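Local coordinates for metallopeptidase family protein (Thermus thermophilus, PDB 2EJQ) that is of unknown function but belongs to the zincin-like metallopeptidases, binds metal ions and may act as a metal-dependent peptidase, at residues Y3-W14 against Q26-A34. The protein carries 1 engineered substitution. Residues are numbered along the deposited sequence; the frame is centred on the assembly and turned at random.
Sequences YEAFVELVERLW and QGVHVFPEA
Val28 sets its CG2 methyl squarely over one face of the Trp14 indole, 3.6 Å from the centroid of the six-membered ring and 16° off the ring normal, a CH-pi contact. CG of Trp14 stands anti to the backbone N (chi1 -176°), which reaches the indole out from the helix to meet Val28. The other methyl of Val28, CG1, meets Val10 CG1 at 3.9 Å; the same Val10 methyl also touches Val30 CG2, so it bridges two strand residues that face the helix. Val30 CG1 sits at the edge of the Phe6 ring, near its plane and 3.8 Å from CD2, and packs against Val7 CG2 and Tyr3 CE1 as well. Helix 3-14 thus runs nearly antiparallel to strand 27-31, their axes 165° apart in direction and 9.6 Å at closest approach. In this small alpha/beta fold of the zincin-like family, the strand is an outermost one of a mixed sheet and pairs in parallel with strand 67-71, while Phe6 also touches Val89 on helix 85-105, which carries an HExxH sequence consistent with a zincin metal site. At the N-terminal end of the helix the Tyr3 ring lies between Pro32 CG on one face and Val7 CG2 on the opposite face, both offset toward the rim. Pro32 CG makes a CH-pi contact with the Tyr3 ring, 4.0 Å from its centroid. Tyr3 OH comes within 2.6 Å of Val30 O, which lies in the ring plane at its edge.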
# COMPACT_ATOMS: atom_id res chain seq x y z
N TYR A 3 -4.03 -14.75 7.47
CA TYR A 3 -3.05 -13.76 7.06
C TYR A 3 -2.16 -14.28 5.93
O TYR A 3 -1.78 -13.52 5.03
CB TYR A 3 -2.18 -13.37 8.26
CG TYR A 3 -1.11 -12.35 7.93
CD1 TYR A 3 -1.44 -11.02 7.65
CD2 TYR A 3 0.23 -12.71 7.88
CE1 TYR A 3 -0.46 -10.08 7.35
CE2 TYR A 3 1.21 -11.78 7.58
CZ TYR A 3 0.86 -10.47 7.32
OH TYR A 3 1.85 -9.56 7.05
N GLU A 4 -1.85 -15.57 5.99
CA GLU A 4 -1.00 -16.22 5.00
C GLU A 4 -1.68 -16.15 3.65
O GLU A 4 -1.06 -15.84 2.63
CB GLU A 4 -0.75 -17.69 5.36
CG GLU A 4 -0.03 -17.93 6.69
CD GLU A 4 -0.85 -17.53 7.92
OE1 GLU A 4 -2.09 -17.72 7.92
OE2 GLU A 4 -0.25 -17.03 8.90
N ALA A 5 -2.97 -16.46 3.65
CA ALA A 5 -3.75 -16.44 2.42
C ALA A 5 -3.87 -15.02 1.87
O ALA A 5 -3.91 -14.83 0.65
CB ALA A 5 -5.13 -17.04 2.67
N PHE A 6 -3.93 -14.04 2.77
CA PHE A 6 -4.04 -12.64 2.39
C PHE A 6 -2.75 -12.21 1.68
O PHE A 6 -2.80 -11.60 0.61
CB PHE A 6 -4.26 -11.76 3.62
CG PHE A 6 -4.44 -10.29 3.30
CD1 PHE A 6 -5.62 -9.84 2.70
CD2 PHE A 6 -3.43 -9.38 3.56
CE1 PHE A 6 -5.78 -8.49 2.38
CE2 PHE A 6 -3.58 -8.03 3.24
CZ PHE A 6 -4.76 -7.59 2.64
N VAL A 7 -1.61 -12.55 2.27
CA VAL A 7 -0.31 -12.22 1.71
C VAL A 7 -0.19 -12.80 0.30
O VAL A 7 0.25 -12.12 -0.63
CB VAL A 7 0.84 -12.79 2.56
CG1 VAL A 7 2.17 -12.61 1.83
CG2 VAL A 7 0.89 -12.08 3.92
N GLU A 8 -0.61 -14.05 0.17
CA GLU A 8 -0.58 -14.78 -1.09
C GLU A 8 -1.48 -14.12 -2.15
O GLU A 8 -1.17 -14.13 -3.34
CB GLU A 8 -1.02 -16.22 -0.83
CG GLU A 8 -0.80 -17.18 -1.97
CD GLU A 8 -1.04 -18.62 -1.55
OE1 GLU A 8 -0.29 -19.10 -0.66
OE2 GLU A 8 -1.97 -19.26 -2.10
N LEU A 9 -2.61 -13.58 -1.72
CA LEU A 9 -3.53 -12.93 -2.65
C LEU A 9 -2.91 -11.63 -3.14
O LEU A 9 -2.99 -11.30 -4.33
CB LEU A 9 -4.86 -12.62 -1.95
CG LEU A 9 -5.88 -11.79 -2.73
CD1 LEU A 9 -6.24 -12.50 -4.04
CD2 LEU A 9 -7.11 -11.57 -1.87
N VAL A 10 -2.30 -10.89 -2.22
CA VAL A 10 -1.66 -9.62 -2.55
C VAL A 10 -0.56 -9.80 -3.59
O VAL A 10 -0.49 -9.06 -4.57
CB VAL A 10 -1.05 -8.99 -1.29
CG1 VAL A 10 -0.14 -7.83 -1.67
CG2 VAL A 10 -2.16 -8.52 -0.36
N GLU A 11 0.29 -10.80 -3.39
CA GLU A 11 1.38 -11.08 -4.31
C GLU A 11 0.88 -11.52 -5.68
O GLU A 11 1.46 -11.16 -6.72
CB GLU A 11 2.28 -12.17 -3.73
CG GLU A 11 2.82 -11.86 -2.34
CD GLU A 11 3.72 -12.96 -1.80
OE1 GLU A 11 3.34 -14.15 -1.89
OE2 GLU A 11 4.80 -12.65 -1.26
N ARG A 12 -0.19 -12.32 -5.68
CA ARG A 12 -0.75 -12.84 -6.91
C ARG A 12 -1.33 -11.68 -7.74
O ARG A 12 -1.13 -11.62 -8.95
CB ARG A 12 -1.81 -13.91 -6.58
CG ARG A 12 -2.68 -14.37 -7.74
CD ARG A 12 -3.96 -14.97 -7.30
NE ARG A 12 -5.10 -14.29 -7.91
CZ ARG A 12 -6.32 -14.27 -7.40
NH1 ARG A 12 -6.55 -14.88 -6.28
NH2 ARG A 12 -7.29 -13.60 -8.00
N LEU A 13 -2.03 -10.75 -7.07
CA LEU A 13 -2.59 -9.59 -7.75
C LEU A 13 -1.47 -8.62 -8.14
O LEU A 13 -1.48 -8.04 -9.23
CB LEU A 13 -3.61 -8.88 -6.85
CG LEU A 13 -4.91 -9.63 -6.50
CD1 LEU A 13 -5.74 -8.81 -5.53
CD2 LEU A 13 -5.70 -9.90 -7.77
N TRP A 14 -0.48 -8.46 -7.25
CA TRP A 14 0.62 -7.55 -7.53
C TRP A 14 1.38 -7.94 -8.79
O TRP A 14 1.80 -7.07 -9.55
CB TRP A 14 1.58 -7.49 -6.33
CG TRP A 14 2.70 -6.49 -6.50
CD1 TRP A 14 4.04 -6.75 -6.43
CD2 TRP A 14 2.58 -5.08 -6.75
NE1 TRP A 14 4.76 -5.59 -6.61
CE2 TRP A 14 3.89 -4.55 -6.81
CE3 TRP A 14 1.50 -4.21 -6.92
CZ2 TRP A 14 4.15 -3.19 -7.03
CZ3 TRP A 14 1.75 -2.85 -7.14
CH2 TRP A 14 3.07 -2.36 -7.19
N GLN A 26 10.08 -0.18 -4.71
CA GLN A 26 10.71 -1.39 -4.20
C GLN A 26 9.70 -2.54 -4.07
O GLN A 26 10.01 -3.68 -4.39
CB GLN A 26 11.36 -1.10 -2.84
CG GLN A 26 12.56 -0.18 -2.92
CD GLN A 26 13.54 -0.61 -4.01
OE1 GLN A 26 14.00 -1.76 -4.03
NE2 GLN A 26 13.86 0.30 -4.91
N GLY A 27 8.50 -2.24 -3.60
CA GLY A 27 7.50 -3.28 -3.47
C GLY A 27 6.40 -3.02 -2.47
O GLY A 27 6.32 -1.94 -1.87
N VAL A 28 5.57 -4.04 -2.29
CA VAL A 28 4.44 -4.00 -1.39
C VAL A 28 4.75 -4.70 -0.06
O VAL A 28 5.25 -5.83 -0.03
CB VAL A 28 3.23 -4.71 -2.05
CG1 VAL A 28 1.99 -4.62 -1.15
CG2 VAL A 28 2.96 -4.09 -3.43
N HIS A 29 4.47 -4.01 1.05
CA HIS A 29 4.67 -4.56 2.38
C HIS A 29 3.31 -4.92 2.99
O HIS A 29 2.37 -4.13 2.92
CB HIS A 29 5.36 -3.54 3.31
CG HIS A 29 6.81 -3.34 3.03
ND1 HIS A 29 7.69 -4.38 2.87
CD2 HIS A 29 7.55 -2.20 2.94
CE1 HIS A 29 8.91 -3.91 2.68
NE2 HIS A 29 8.85 -2.59 2.72
N VAL A 30 3.19 -6.10 3.58
CA VAL A 30 1.92 -6.48 4.19
C VAL A 30 2.10 -6.64 5.69
O VAL A 30 2.97 -7.39 6.14
CB VAL A 30 1.36 -7.79 3.61
CG1 VAL A 30 0.07 -8.16 4.32
CG2 VAL A 30 1.11 -7.64 2.13
N PHE A 31 1.29 -5.94 6.46
CA PHE A 31 1.37 -6.01 7.91
C PHE A 31 0.09 -6.60 8.48
O PHE A 31 -1.00 -6.39 7.94
CB PHE A 31 1.61 -4.62 8.50
CG PHE A 31 2.82 -3.94 7.95
CD1 PHE A 31 2.75 -3.19 6.78
CD2 PHE A 31 4.06 -4.10 8.57
CE1 PHE A 31 3.89 -2.62 6.23
CE2 PHE A 31 5.22 -3.52 8.03
CZ PHE A 31 5.13 -2.78 6.85
N PRO A 32 0.21 -7.37 9.58
CA PRO A 32 -0.94 -8.01 10.23
C PRO A 32 -1.81 -7.02 11.00
O PRO A 32 -3.01 -7.24 11.19
CB PRO A 32 -0.29 -9.00 11.20
CG PRO A 32 1.14 -9.15 10.70
CD PRO A 32 1.46 -7.75 10.25
N GLU A 33 -1.21 -5.92 11.45
CA GLU A 33 -1.95 -4.95 12.24
C GLU A 33 -2.94 -4.11 11.46
O GLU A 33 -2.89 -4.01 10.23
CB GLU A 33 -0.98 -4.02 12.99
CG GLU A 33 0.03 -4.72 13.89
CD GLU A 33 1.19 -5.33 13.11
OE1 GLU A 33 1.54 -4.79 12.03
OE2 GLU A 33 1.77 -6.34 13.58
N ALA A 34 -3.86 -3.49 12.21
CA ALA A 34 -4.88 -2.62 11.65
C ALA A 34 -4.38 -1.19 11.83
O ALA A 34 -3.51 -0.95 12.66
CB ALA A 34 -6.19 -2.79 12.39